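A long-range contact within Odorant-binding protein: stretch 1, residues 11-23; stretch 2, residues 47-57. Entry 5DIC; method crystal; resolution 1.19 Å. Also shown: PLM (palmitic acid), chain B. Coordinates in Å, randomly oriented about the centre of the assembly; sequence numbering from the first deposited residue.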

# COMPACT_ATOMS: atom_id res chain seq x y z
N LYS A 11 11.52 -6.84 5.67
CA LYS A 11 11.28 -5.43 5.31
C LYS A 11 9.88 -4.96 5.68
O LYS A 11 9.71 -3.85 6.13
N VAL A 12 8.90 -5.82 5.49
CA VAL A 12 7.54 -5.46 5.85
C VAL A 12 7.50 -5.09 7.34
O VAL A 12 6.90 -4.08 7.73
N LYS A 13 8.11 -5.92 8.18
CA LYS A 13 8.12 -5.64 9.61
C LYS A 13 8.84 -4.34 9.95
O LYS A 13 8.37 -3.56 10.76
N VAL A 14 9.99 -4.11 9.33
CA VAL A 14 10.70 -2.87 9.55
C VAL A 14 9.82 -1.66 9.22
O VAL A 14 9.74 -0.69 9.98
N HIS A 15 9.17 -1.68 8.06
CA HIS A 15 8.36 -0.53 7.64
C HIS A 15 7.07 -0.43 8.45
O HIS A 15 6.57 0.68 8.71
N PHE A 16 6.51 -1.57 8.84
CA PHE A 16 5.37 -1.58 9.74
C PHE A 16 5.70 -0.79 11.01
O PHE A 16 4.97 0.11 11.44
N ASP A 17 6.82 -1.13 11.64
CA ASP A 17 7.22 -0.45 12.86
C ASP A 17 7.47 1.04 12.62
O ASP A 17 7.07 1.90 13.42
N GLU A 18 8.12 1.37 11.50
CA GLU A 18 8.38 2.76 11.19
C GLU A 18 7.07 3.54 11.09
O GLU A 18 6.97 4.67 11.56
N CYS A 19 6.09 2.97 10.42
CA CYS A 19 4.85 3.68 10.16
C CYS A 19 3.91 3.74 11.34
O CYS A 19 3.18 4.72 11.52
N VAL A 20 3.92 2.72 12.20
CA VAL A 20 3.15 2.81 13.43
C VAL A 20 3.63 4.01 14.25
O VAL A 20 2.84 4.76 14.81
N LYS A 21 4.95 4.19 14.32
CA LYS A 21 5.52 5.33 15.03
C LYS A 21 5.22 6.66 14.32
O LYS A 21 4.69 7.59 14.92
N GLN A 22 5.51 6.73 13.02
CA GLN A 22 5.42 7.99 12.29
C GLN A 22 4.00 8.51 12.23
O GLN A 22 3.75 9.72 12.36
N GLU A 23 3.04 7.60 12.06
CA GLU A 23 1.63 7.98 11.92
C GLU A 23 0.85 7.86 13.23
O GLU A 23 -0.37 8.00 13.25
N CYS A 47 -3.55 6.57 7.29
CA CYS A 47 -2.22 7.16 7.27
C CYS A 47 -1.12 6.12 7.37
O CYS A 47 -0.11 6.24 6.69
N PHE A 48 -1.32 5.10 8.21
CA PHE A 48 -0.38 3.99 8.24
C PHE A 48 -0.15 3.40 6.85
O PHE A 48 0.99 3.18 6.45
N GLY A 49 -1.23 3.12 6.14
CA GLY A 49 -1.09 2.49 4.84
C GLY A 49 -0.36 3.40 3.88
O GLY A 49 0.49 2.95 3.13
N THR A 50 -0.72 4.69 3.88
CA THR A 50 -0.01 5.66 3.06
C THR A 50 1.47 5.68 3.35
O THR A 50 2.31 5.62 2.44
N CYS A 51 1.79 5.76 4.64
CA CYS A 51 3.17 5.69 5.07
C CYS A 51 3.87 4.43 4.56
O CYS A 51 5.00 4.49 4.09
N PHE A 52 3.19 3.29 4.66
CA PHE A 52 3.81 2.04 4.26
C PHE A 52 4.20 2.12 2.79
O PHE A 52 5.31 1.73 2.41
N PHE A 53 3.27 2.54 1.95
CA PHE A 53 3.56 2.66 0.53
C PHE A 53 4.60 3.68 0.19
O PHE A 53 5.35 3.50 -0.78
N GLU A 54 4.70 4.72 1.01
CA GLU A 54 5.82 5.65 0.89
C GLU A 54 7.16 4.98 1.25
O GLU A 54 8.15 5.10 0.52
N LYS A 55 7.19 4.26 2.38
CA LYS A 55 8.44 3.69 2.83
C LYS A 55 8.97 2.59 1.90
O LYS A 55 10.18 2.38 1.84
N ILE A 56 8.08 1.88 1.21
CA ILE A 56 8.55 0.88 0.25
C ILE A 56 8.83 1.49 -1.12
O ILE A 56 9.20 0.74 -2.03
N GLY A 57 8.70 2.81 -1.27
CA GLY A 57 9.12 3.47 -2.48
C GLY A 57 8.07 3.50 -3.58
O GLY A 57 8.40 3.89 -4.71

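Helices 11-22 and 47-55 cross at 133°, their axes approaching to 8.8 Å, and a disulfide between Cys19 and Cys51 pins them together. Cys47 (chi1 m) points toward stretch 1 and receives Glu23, whose OE1 lies 3.4 Å from Cys47 CB. The CA-to-CB bond of Phe48 runs sideways, but its t rotamer swings the ring inward, burying more surface than any other residue here. Phe48 CE2 lies 3.6 Å from Cys19 CB, and the ring's edge is directed toward the face of Phe16 (Phe48 CZ to Phe16 CD2, 3.5 Å; planes at 63°). Gly49 and Thr50 make no contact with stretch 1.

Cys51 (t) and Cys19 (m) point toward each other and join SG to SG at 2.1 Å, with chi3 of -81°. Phe52, also t, brings CE1 to 3.9 Å from His15 CB and 4.2 Å from Val12 CG1. Phe53 makes no contact with stretch 1 and instead lays a ring face against the palmitic acid. Glu54 is linked to Gln22 through water 1, which donates to Glu54 OE1 and accepts from Gln22 NE2. Lys55 (chi1 and chi2 m) fits among His15, Glu18, Cys19 and Gln22, its NZ donating to Gln22 OE1 at 2.8 Å. His15 ND1 donates to Glu18 OE1 (2.7 Å), while its CD2 meets Ile56 CG2 at 3.6 Å, close to the carboxyl group of the palmitic acid.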

# COMPACT_ATOMS: atom_id res chain seq x y z
CB LYS A 11 11.53 -5.22 3.82
CG LYS A 11 12.98 -5.27 3.42
CD LYS A 11 13.18 -5.07 1.93
CE LYS A 11 14.64 -5.06 1.57
NZ LYS A 11 14.86 -4.99 0.10
CB VAL A 12 6.53 -6.58 5.55
CG1 VAL A 12 5.19 -6.32 6.19
CG2 VAL A 12 6.35 -6.75 4.05
CB LYS A 13 8.70 -6.82 10.37
CG LYS A 13 8.89 -6.58 11.83
CD LYS A 13 7.62 -6.29 12.59
CE LYS A 13 7.93 -6.26 14.08
NZ LYS A 13 6.86 -5.56 14.84
CB VAL A 14 12.00 -2.83 8.74
CG1 VAL A 14 12.61 -1.43 8.73
CG2 VAL A 14 13.03 -3.82 9.31
CB HIS A 15 8.09 -0.58 6.14
CG HIS A 15 9.33 -0.55 5.32
ND1 HIS A 15 10.34 0.37 5.50
CD2 HIS A 15 9.72 -1.34 4.29
CE1 HIS A 15 11.29 0.16 4.61
NE2 HIS A 15 10.94 -0.88 3.86
CB PHE A 16 4.96 -3.03 10.05
CG PHE A 16 3.83 -3.15 11.02
CD1 PHE A 16 4.06 -3.09 12.39
CD2 PHE A 16 2.54 -3.34 10.58
CE1 PHE A 16 3.02 -3.21 13.30
CE2 PHE A 16 1.49 -3.45 11.48
CZ PHE A 16 1.74 -3.37 12.84
CB ASP A 17 8.46 -1.11 13.46
CG ASP A 17 8.19 -2.48 14.04
OD1 ASP A 17 7.04 -2.85 14.25
OD2 ASP A 17 9.17 -3.18 14.32
CB GLU A 18 9.10 2.90 9.84
CG GLU A 18 10.56 2.50 9.85
CD GLU A 18 11.14 2.28 8.47
OE1 GLU A 18 10.39 2.21 7.47
OE2 GLU A 18 12.39 2.18 8.39
CB CYS A 19 4.21 3.09 8.94
SG CYS A 19 5.14 3.51 7.43
CB VAL A 20 3.28 1.49 14.25
CG1 VAL A 20 2.90 1.69 15.71
CG2 VAL A 20 2.43 0.38 13.61
CB LYS A 21 7.03 5.15 15.18
CG LYS A 21 7.69 6.26 15.96
CD LYS A 21 9.18 6.02 16.18
CE LYS A 21 9.81 7.16 16.97
NZ LYS A 21 11.25 6.93 17.24
CB GLN A 22 5.95 7.82 10.87
CG GLN A 22 5.97 9.11 10.07
CD GLN A 22 6.62 8.92 8.74
OE1 GLN A 22 7.82 8.75 8.64
NE2 GLN A 22 5.81 8.87 7.69
CB GLU A 23 0.97 7.22 10.79
CG GLU A 23 1.75 7.27 9.48
CD GLU A 23 1.93 8.64 8.86
OE1 GLU A 23 1.02 9.49 8.96
OE2 GLU A 23 2.96 8.81 8.17
CB CYS A 47 -2.06 8.16 8.40
SG CYS A 47 -3.00 9.69 8.20
CB PHE A 48 -0.88 2.87 9.18
CG PHE A 48 -0.03 1.64 9.07
CD1 PHE A 48 -0.34 0.68 8.14
CD2 PHE A 48 1.11 1.47 9.83
CE1 PHE A 48 0.49 -0.41 7.94
CE2 PHE A 48 1.93 0.39 9.66
CZ PHE A 48 1.63 -0.55 8.71
CB THR A 50 -0.68 7.03 3.22
OG1 THR A 50 -2.05 6.96 2.81
CG2 THR A 50 -0.04 8.08 2.41
CB CYS A 51 3.24 5.76 6.59
SG CYS A 51 4.86 5.58 7.33
CB PHE A 52 2.87 0.89 4.57
CG PHE A 52 3.47 -0.45 4.29
CD1 PHE A 52 4.24 -1.09 5.24
CD2 PHE A 52 3.29 -1.06 3.07
CE1 PHE A 52 4.82 -2.31 4.98
CE2 PHE A 52 3.88 -2.28 2.78
CZ PHE A 52 4.65 -2.88 3.75
CB PHE A 53 2.24 2.82 -0.25
CG PHE A 53 1.40 1.55 -0.18
CD1 PHE A 53 1.89 0.35 -0.69
CD2 PHE A 53 0.17 1.55 0.44
CE1 PHE A 53 1.17 -0.81 -0.56
CE2 PHE A 53 -0.58 0.40 0.56
CZ PHE A 53 -0.07 -0.79 0.07
CB GLU A 54 5.59 6.88 1.77
CG GLU A 54 4.46 7.77 1.31
CD GLU A 54 4.03 8.83 2.31
OE1 GLU A 54 4.43 8.75 3.50
OE2 GLU A 54 3.26 9.74 1.91
CB LYS A 55 8.29 3.12 4.24
CG LYS A 55 7.97 4.09 5.34
CD LYS A 55 9.00 5.17 5.55
CE LYS A 55 8.52 6.08 6.66
NZ LYS A 55 9.37 7.27 6.85
CB ILE A 56 7.62 -0.34 0.16
CG1 ILE A 56 6.28 -0.02 -0.49
CG2 ILE A 56 7.41 -0.96 1.53
CD1 ILE A 56 5.48 -1.24 -0.88
C1 PLM B . 9.23 -4.08 0.67
O1 PLM B . 9.14 -3.92 -0.57
O2 PLM B . 9.88 -3.31 1.39
C2 PLM B . 8.51 -5.20 1.39
C3 PLM B . 7.53 -5.95 0.50
C4 PLM B . 6.30 -5.13 0.20
C5 PLM B . 5.23 -6.04 -0.37
C6 PLM B . 4.11 -5.25 -0.99
C7 PLM B . 4.53 -4.70 -2.34
C8 PLM B . 3.28 -4.13 -2.97
C9 PLM B . 3.72 -3.08 -3.95
CA PLM B . 2.63 -2.62 -4.91
CB PLM B . 2.15 -1.20 -4.73
CC PLM B . 0.76 -0.99 -5.33
CD PLM B . -0.16 -0.26 -4.36
CE PLM B . 0.28 1.19 -4.05
CF PLM B . -0.76 1.91 -3.18
CG PLM B . -0.45 3.37 -2.88
O HOH W 1 6.77 8.44 4.95